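Local atomic coordinates of alpha-fucosidase (Bifidobacterium bifidum, PDB entry 2EAB), a protein that probably hydrolyses alpha-1,2-fucosidic bonds, releasing L-fucose, this chain being the glycoside hydrolase family 95 catalytic part of a longer protein. Residues N109-L112 with T118-P121. Numbering follows the deposited sequence.
Sequences NKQL and TVNP
Val119 reaches from the loop that follows helix 103-113 back onto the last turns of that helix, where its two methyl branches meet Gln111 and Leu112. Traced outward, Val119 CB lies 4.0 Å from Gln111 OE1. Val119 CG1, set beside the backbone N and anti to the carbonyl carbon (chi1 -67°), enters between the two helix residues: it lies 3.6 Å from both Gln111 OE1 and Gln111 CB, and 3.8 Å from Leu112 CD2. The other branch, Val119 CG2, leans more loosely on the leucine, 4.1 Å from Leu112 CD1. Helix and loop pack together against strand 558-565 of the family 95 catalytic region, whose Val562 touches both Leu112 and Val119; Val119 also shares backbone hydrogen bonding with Gly572. With an alanine at Leu112, the valine methyls would probably lose the leucine branches they rest on, leaving a gap between Val119 and Val562. On the exposed flank the link is polar: a water donates to Gln111 OE1 at 2.8 Å and accepts from Asn120 N at 3.0 Å. Between the two segments themselves no direct hydrogen bond forms, so they meet through van der Waals contact and, toward solvent, this water bridge.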
ATOM      1  N   ASN A 109      11.998 -16.155  26.258  1.00  8.61           N
ATOM      2  CA  ASN A 109      11.499 -17.395  25.685  1.00  8.99           C
ATOM      3  C   ASN A 109      11.678 -18.586  26.618  1.00  9.19           C
ATOM      4  O   ASN A 109      10.807 -19.456  26.680  1.00  9.43           O
ATOM      5  CB  ASN A 109      12.146 -17.660  24.330  1.00  9.13           C
ATOM      6  CG  ASN A 109      11.609 -16.753  23.247  1.00  9.22           C
ATOM      7  OD1 ASN A 109      10.669 -15.989  23.463  1.00  9.83           O
ATOM      8  ND2 ASN A 109      12.210 -16.831  22.067  1.00 11.70           N
ATOM      9  N   LYS A 110      12.787 -18.605  27.357  1.00  9.31           N
ATOM     10  CA  LYS A 110      13.034 -19.655  28.349  1.00 10.30           C
ATOM     11  C   LYS A 110      11.976 -19.621  29.451  1.00  9.78           C
ATOM     12  O   LYS A 110      11.477 -20.667  29.863  1.00 10.15           O
ATOM     13  CB  LYS A 110      14.439 -19.544  28.948  1.00 10.32           C
ATOM     14  CG  LYS A 110      14.802 -20.674  29.904  1.00 12.63           C
ATOM     15  CD  LYS A 110      16.248 -20.580  30.361  1.00 13.30           C
ATOM     16  CE  LYS A 110      16.576 -21.655  31.388  1.00 17.34           C
ATOM     17  NZ  LYS A 110      15.932 -21.397  32.712  1.00 19.27           N
ATOM     18  N   GLN A 111      11.632 -18.423  29.922  1.00  9.31           N
ATOM     19  CA  GLN A 111      10.574 -18.283  30.922  1.00  9.46           C
ATOM     20  C   GLN A 111       9.262 -18.885  30.421  1.00  9.10           C
ATOM     21  O   GLN A 111       8.585 -19.618  31.151  1.00  9.24           O
ATOM     22  CB  GLN A 111      10.384 -16.820  31.323  1.00  9.41           C
ATOM     23  CG  GLN A 111      11.548 -16.266  32.127  1.00 10.16           C
ATOM     24  CD  GLN A 111      11.352 -14.823  32.570  1.00 10.20           C
ATOM     25  OE1 GLN A 111      10.925 -13.970  31.792  1.00 11.17           O
ATOM     26  NE2 GLN A 111      11.699 -14.541  33.821  1.00 12.23           N
ATOM     27  N   LEU A 112       8.911 -18.577  29.174  1.00  9.10           N
ATOM     28  CA  LEU A 112       7.716 -19.139  28.545  1.00  9.31           C
ATOM     29  C   LEU A 112       7.810 -20.655  28.368  1.00  9.66           C
ATOM     30  O   LEU A 112       6.865 -21.377  28.688  1.00  9.92           O
ATOM     31  CB  LEU A 112       7.446 -18.454  27.206  1.00  9.36           C
ATOM     32  CG  LEU A 112       7.114 -16.963  27.299  1.00  8.90           C
ATOM     33  CD1 LEU A 112       7.308 -16.278  25.957  1.00  8.97           C
ATOM     34  CD2 LEU A 112       5.700 -16.744  27.808  1.00  9.54           C
ATOM     35  N   THR A 118       2.606 -15.683  30.681  1.00 10.07           N
ATOM     36  CA  THR A 118       2.990 -14.351  30.230  1.00  9.96           C
ATOM     37  C   THR A 118       4.350 -13.992  30.805  1.00  9.53           C
ATOM     38  O   THR A 118       4.767 -14.540  31.830  1.00  9.39           O
ATOM     39  CB  THR A 118       1.975 -13.256  30.653  1.00 10.28           C
ATOM     40  OG1 THR A 118       2.029 -13.059  32.072  1.00 11.36           O
ATOM     41  CG2 THR A 118       0.552 -13.608  30.235  1.00 10.88           C
ATOM     42  N   VAL A 119       5.037 -13.082  30.120  1.00  9.25           N
ATOM     43  CA  VAL A 119       6.294 -12.511  30.591  1.00  9.05           C
ATOM     44  C   VAL A 119       6.261 -11.003  30.364  1.00  8.70           C
ATOM     45  O   VAL A 119       5.334 -10.485  29.734  1.00  8.98           O
ATOM     46  CB  VAL A 119       7.527 -13.133  29.878  1.00  9.12           C
ATOM     47  CG1 VAL A 119       7.690 -14.605  30.252  1.00  9.62           C
ATOM     48  CG2 VAL A 119       7.439 -12.960  28.369  1.00  9.58           C
ATOM     49  N   ASN A 120       7.258 -10.296  30.887  1.00  8.46           N
ATOM     50  CA  ASN A 120       7.391  -8.869  30.623  1.00  8.34           C
ATOM     51  C   ASN A 120       8.491  -8.628  29.595  1.00  8.31           C
ATOM     52  O   ASN A 120       9.673  -8.647  29.935  1.00  8.16           O
ATOM     53  CB  ASN A 120       7.681  -8.086  31.904  1.00  8.29           C
ATOM     54  CG  ASN A 120       7.830  -6.596  31.654  1.00  8.83           C
ATOM     55  OD1 ASN A 120       7.664  -6.118  30.527  1.00  8.64           O
ATOM     56  ND2 ASN A 120       8.144  -5.851  32.703  1.00  8.78           N
ATOM     57  N   PRO A 121       8.102  -8.392  28.330  1.00  8.45           N
ATOM     58  CA  PRO A 121       9.086  -8.192  27.277  1.00  8.53           C
ATOM     59  C   PRO A 121       9.494  -6.730  27.103  1.00  8.13           C
ATOM     60  O   PRO A 121      10.038  -6.372  26.059  1.00  8.49           O
ATOM     61  CB  PRO A 121       8.336  -8.685  26.044  1.00  9.22           C
ATOM     62  CG  PRO A 121       6.926  -8.275  26.307  1.00  9.64           C
ATOM     63  CD  PRO A 121       6.726  -8.320  27.806  1.00  9.21           C
TER
HETATM   64  O   HOH W   1       9.448 -11.637  32.381  1.00 10.32           O